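Local coordinates for enterotoxin type A (Staphylococcus aureus, PDB 1DYQ), which acts as a superantigen, binding MHC class II and T-cell receptor molecules to activate host T cells, and causes staphylococcal food poisoning, at residues Arg182-His188 / His226-Tyr232. The protein carries 3 engineered substitutions. Numbering follows the deposited sequence.
Sequences RGLIVFH and HIDIYLY. With ZN (zinc ion), chain B.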
ATOM      1  N   ARG A 182      15.731   1.595 -11.312  1.00 14.53           N
ATOM      2  CA  ARG A 182      15.151   0.302 -11.019  1.00 16.51           C
ATOM      3  C   ARG A 182      15.059   0.141  -9.487  1.00 14.12           C
ATOM      4  O   ARG A 182      15.843   0.691  -8.747  1.00 15.49           O
ATOM      5  CB  ARG A 182      16.009  -0.860 -11.544  1.00 19.36           C
ATOM      6  CG  ARG A 182      16.174  -0.922 -13.042  1.00 21.57           C
ATOM      7  CD  ARG A 182      17.040  -2.110 -13.466  1.00 23.21           C
ATOM      8  NE  ARG A 182      18.405  -1.961 -12.976  1.00 23.36           N
ATOM      9  CZ  ARG A 182      19.154  -2.961 -12.511  1.00 28.17           C
ATOM     10  NH1 ARG A 182      18.670  -4.186 -12.439  1.00 30.83           N
ATOM     11  NH2 ARG A 182      20.393  -2.723 -12.102  1.00 31.22           N
ATOM     12  N   GLY A 183      14.083  -0.673  -9.056  1.00 14.39           N
ATOM     13  CA  GLY A 183      13.966  -0.862  -7.597  1.00 15.19           C
ATOM     14  C   GLY A 183      13.031  -2.003  -7.234  1.00 14.29           C
ATOM     15  O   GLY A 183      12.101  -2.329  -7.967  1.00 15.18           O
ATOM     16  N   LEU A 184      13.393  -2.683  -6.151  1.00 14.15           N
ATOM     17  CA  LEU A 184      12.675  -3.845  -5.643  1.00 13.88           C
ATOM     18  C   LEU A 184      12.469  -3.708  -4.125  1.00 15.01           C
ATOM     19  O   LEU A 184      13.323  -3.218  -3.407  1.00 13.72           O
ATOM     20  CB  LEU A 184      13.550  -5.104  -5.873  1.00 16.18           C
ATOM     21  CG  LEU A 184      13.043  -6.379  -5.183  1.00 14.95           C
ATOM     22  CD1 LEU A 184      11.780  -6.878  -5.856  1.00 14.90           C
ATOM     23  CD2 LEU A 184      14.125  -7.468  -5.290  1.00 17.70           C
ATOM     24  N   ILE A 185      11.239  -4.016  -3.672  1.00 13.15           N
ATOM     25  CA  ILE A 185      10.976  -4.030  -2.228  1.00 13.34           C
ATOM     26  C   ILE A 185      10.470  -5.417  -1.828  1.00 13.83           C
ATOM     27  O   ILE A 185       9.722  -6.062  -2.548  1.00 13.22           O
ATOM     28  CB  ILE A 185       9.970  -2.957  -1.794  1.00 13.06           C
ATOM     29  CG1 ILE A 185       9.772  -2.979  -0.263  1.00 13.79           C
ATOM     30  CG2 ILE A 185       8.629  -3.152  -2.498  1.00 15.44           C
ATOM     31  CD1 ILE A 185       9.183  -1.665   0.266  1.00 13.26           C
ATOM     32  N   VAL A 186      11.054  -5.928  -0.748  1.00 13.39           N
ATOM     33  CA  VAL A 186      10.736  -7.258  -0.245  1.00 12.31           C
ATOM     34  C   VAL A 186      10.325  -7.164   1.229  1.00 10.72           C
ATOM     35  O   VAL A 186      10.973  -6.566   2.068  1.00 12.59           O
ATOM     36  CB  VAL A 186      11.969  -8.185  -0.355  1.00 13.56           C
ATOM     37  CG1 VAL A 186      11.661  -9.583   0.143  1.00 15.72           C
ATOM     38  CG2 VAL A 186      12.487  -8.234  -1.788  1.00 15.72           C
ATOM     39  N   PHE A 187       9.178  -7.808   1.503  1.00 11.46           N
ATOM     40  CA  PHE A 187       8.628  -7.873   2.855  1.00 12.75           C
ATOM     41  C   PHE A 187       8.966  -9.265   3.409  1.00 13.97           C
ATOM     42  O   PHE A 187       8.393 -10.273   3.102  1.00 15.29           O
ATOM     43  CB  PHE A 187       7.096  -7.642   2.788  1.00 13.28           C
ATOM     44  CG  PHE A 187       6.774  -6.288   2.170  1.00 11.26           C
ATOM     45  CD1 PHE A 187       6.760  -5.154   2.892  1.00 11.63           C
ATOM     46  CD2 PHE A 187       6.526  -6.248   0.781  1.00 13.19           C
ATOM     47  CE1 PHE A 187       6.531  -3.900   2.313  1.00 11.93           C
ATOM     48  CE2 PHE A 187       6.314  -4.991   0.182  1.00 11.81           C
ATOM     49  CZ  PHE A 187       6.309  -3.860   0.936  1.00 12.96           C
ATOM     50  N   HIS A 188      10.134  -9.251   4.117  1.00 13.87           N
ATOM     51  CA  HIS A 188      10.793 -10.505   4.456  1.00 14.36           C
ATOM     52  C   HIS A 188      10.351 -11.051   5.804  1.00 14.93           C
ATOM     53  O   HIS A 188      10.817 -10.644   6.846  1.00 16.31           O
ATOM     54  CB  HIS A 188      12.320 -10.317   4.454  1.00 15.74           C
ATOM     55  CG  HIS A 188      13.042 -11.646   4.331  1.00 19.08           C
ATOM     56  ND1 HIS A 188      14.386 -11.624   4.040  1.00 21.15           N
ATOM     57  CD2 HIS A 188      12.706 -12.920   4.367  1.00 18.46           C
ATOM     58  CE1 HIS A 188      14.880 -12.838   3.967  1.00 14.41           C
ATOM     59  NE2 HIS A 188      13.854 -13.671   4.162  1.00 19.51           N
ATOM     60  N   HIS A 226      11.345  -8.046   8.540  1.00 14.11           N
ATOM     61  CA  HIS A 226      12.025  -6.786   8.159  1.00 14.66           C
ATOM     62  C   HIS A 226      11.791  -6.578   6.655  1.00 12.13           C
ATOM     63  O   HIS A 226      11.202  -7.430   6.013  1.00 13.29           O
ATOM     64  CB  HIS A 226      13.512  -6.827   8.493  1.00 14.19           C
ATOM     65  CG  HIS A 226      14.239  -7.857   7.704  1.00 14.04           C
ATOM     66  ND1 HIS A 226      14.440  -9.140   8.136  1.00 14.33           N
ATOM     67  CD2 HIS A 226      14.761  -7.789   6.447  1.00 15.37           C
ATOM     68  CE1 HIS A 226      15.056  -9.850   7.216  1.00 14.52           C
ATOM     69  NE2 HIS A 226      15.257  -9.044   6.220  1.00 18.91           N
ATOM     70  N   ILE A 227      12.218  -5.428   6.172  1.00 11.63           N
ATOM     71  CA  ILE A 227      12.005  -5.069   4.768  1.00 12.50           C
ATOM     72  C   ILE A 227      13.390  -4.882   4.100  1.00 11.26           C
ATOM     73  O   ILE A 227      14.231  -4.232   4.694  1.00 14.38           O
ATOM     74  CB  ILE A 227      11.222  -3.739   4.717  1.00 13.55           C
ATOM     75  CG1 ILE A 227       9.744  -4.047   5.085  1.00 14.66           C
ATOM     76  CG2 ILE A 227      11.289  -3.131   3.323  1.00 15.13           C
ATOM     77  CD1 ILE A 227       8.934  -2.785   5.362  1.00 14.66           C
ATOM     78  N   ASP A 228      13.460  -5.341   2.871  1.00 12.04           N
ATOM     79  CA  ASP A 228      14.659  -5.139   2.062  1.00 12.24           C
ATOM     80  C   ASP A 228      14.309  -4.300   0.826  1.00 12.93           C
ATOM     81  O   ASP A 228      13.323  -4.594   0.166  1.00 13.52           O
ATOM     82  CB  ASP A 228      15.252  -6.455   1.548  1.00 13.08           C
ATOM     83  CG  ASP A 228      15.568  -7.402   2.675  1.00 11.87           C
ATOM     84  OD1 ASP A 228      16.253  -7.037   3.640  1.00 13.83           O
ATOM     85  OD2 ASP A 228      14.941  -8.488   2.576  1.00 15.82           O
ATOM     86  N   ILE A 229      15.128  -3.297   0.597  1.00 12.20           N
ATOM     87  CA  ILE A 229      14.925  -2.408  -0.551  1.00 12.36           C
ATOM     88  C   ILE A 229      16.211  -2.364  -1.380  1.00 14.98           C
ATOM     89  O   ILE A 229      17.280  -2.103  -0.783  1.00 16.03           O
ATOM     90  CB  ILE A 229      14.523  -1.011  -0.069  1.00 14.02           C
ATOM     91  CG1 ILE A 229      13.111  -1.095   0.603  1.00 13.52           C
ATOM     92  CG2 ILE A 229      14.418  -0.056  -1.258  1.00 14.75           C
ATOM     93  CD1 ILE A 229      12.697   0.197   1.252  1.00 13.87           C
ATOM     94  N   TYR A 230      16.109  -2.657  -2.630  1.00 15.36           N
ATOM     95  CA  TYR A 230      17.243  -2.608  -3.574  1.00 15.74           C
ATOM     96  C   TYR A 230      16.953  -1.540  -4.640  1.00 16.59           C
ATOM     97  O   TYR A 230      15.968  -1.691  -5.375  1.00 16.38           O
ATOM     98  CB  TYR A 230      17.398  -3.968  -4.257  1.00 17.17           C
ATOM     99  CG  TYR A 230      17.450  -5.141  -3.308  1.00 20.86           C
ATOM    100  CD1 TYR A 230      16.291  -5.803  -2.912  1.00 19.06           C
ATOM    101  CD2 TYR A 230      18.667  -5.580  -2.773  1.00 21.43           C
ATOM    102  CE1 TYR A 230      16.329  -6.846  -2.017  1.00 20.98           C
ATOM    103  CE2 TYR A 230      18.710  -6.647  -1.895  1.00 20.70           C
ATOM    104  CZ  TYR A 230      17.551  -7.271  -1.525  1.00 22.01           C
ATOM    105  OH  TYR A 230      17.566  -8.328  -0.630  1.00 21.66           O
ATOM    106  N   LEU A 231      17.773  -0.514  -4.685  1.00 14.39           N
ATOM    107  CA  LEU A 231      17.602   0.576  -5.640  1.00 14.24           C
ATOM    108  C   LEU A 231      18.869   0.653  -6.544  1.00 18.34           C
ATOM    109  O   LEU A 231      19.956   0.402  -6.055  1.00 17.02           O
ATOM    110  CB  LEU A 231      17.444   1.899  -4.942  1.00 14.78           C
ATOM    111  CG  LEU A 231      16.368   2.008  -3.837  1.00 16.29           C
ATOM    112  CD1 LEU A 231      16.437   3.359  -3.187  1.00 15.71           C
ATOM    113  CD2 LEU A 231      14.998   1.758  -4.489  1.00 16.81           C
ATOM    114  N   TYR A 232      18.612   0.945  -7.798  1.00 16.75           N
ATOM    115  CA  TYR A 232      19.735   1.052  -8.770  1.00 18.23           C
ATOM    116  C   TYR A 232      19.567   2.336  -9.571  1.00 20.64           C
ATOM    117  O   TYR A 232      18.458   2.694  -9.953  1.00 18.56           O
ATOM    118  CB  TYR A 232      19.715  -0.148  -9.703  1.00 18.49           C
ATOM    119  CG  TYR A 232      19.721  -1.486  -8.990  1.00 20.23           C
ATOM    120  CD1 TYR A 232      18.514  -2.071  -8.594  1.00 19.69           C
ATOM    121  CD2 TYR A 232      20.902  -2.113  -8.636  1.00 21.26           C
ATOM    122  CE1 TYR A 232      18.497  -3.252  -7.889  1.00 21.03           C
ATOM    123  CE2 TYR A 232      20.890  -3.317  -7.953  1.00 22.28           C
ATOM    124  CZ  TYR A 232      19.685  -3.879  -7.581  1.00 22.41           C
ATOM    125  OH  TYR A 232      19.660  -5.068  -6.886  1.00 23.28           O
TER
HETATM  126 ZN    ZN B 234      15.686  -9.774   4.164  1.00 15.96          ZN
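R182-H188 and H226-Y232 are neighbouring antiparallel strands in the sheet of the C-terminal domain, and a zinc ion bridges them at one end. Four hydrogen-bonded pairs, R182 with Y232, L184 with Y230, V186 with D228 and H188 with H226, alternate with three non-hydrogen-bonded ones. The hydrogen-bonded pairs put their side chains on the face that carries the metal. There ND1 of H188 binds zinc at 2.3 Å, while NE2 of H226 and OD2 of D228 each bind it at 2.2 Å. The two imidazoles meet obliquely, planes at 57°, and CB of H188 makes a CH-pi contact over a face of the H226 ring. With chi1 at 65°, CG of H226 sits between its backbone N and carbonyl carbon, which brings the ring over toward H188 and the metal. This is the beta-grasp domain of the staphylococcal superantigens, its sheet packed against helix 153-168, and the zinc serves the toxin's zinc-dependent interaction with MHC class II. On the side away from 182-188, strand 226-232 pairs in parallel with strand 119-132, and 182-188 pairs with 195-198. Further along that face, CD2 of L184 lies 3.6 Å from CD1 of the Y230 ring, and CG2 of V186 comes to that ring's edge at CE1. At the far end the R182 guanidinium stacks on Y232, planes 28° apart, with NH2 of R182 3.4 Å from CG of Y232; the R182 chain bends at chi3 to lay the group there, and its NE forms a salt bridge with the C-terminal carboxylate of S234. The other face is apolar: CG1 of I185 touches CG1 of I229 at 3.9 Å, CD1 of F187 lies 3.9 Å from CG1 of I227, and both I185 and F187 reach helix 153-168.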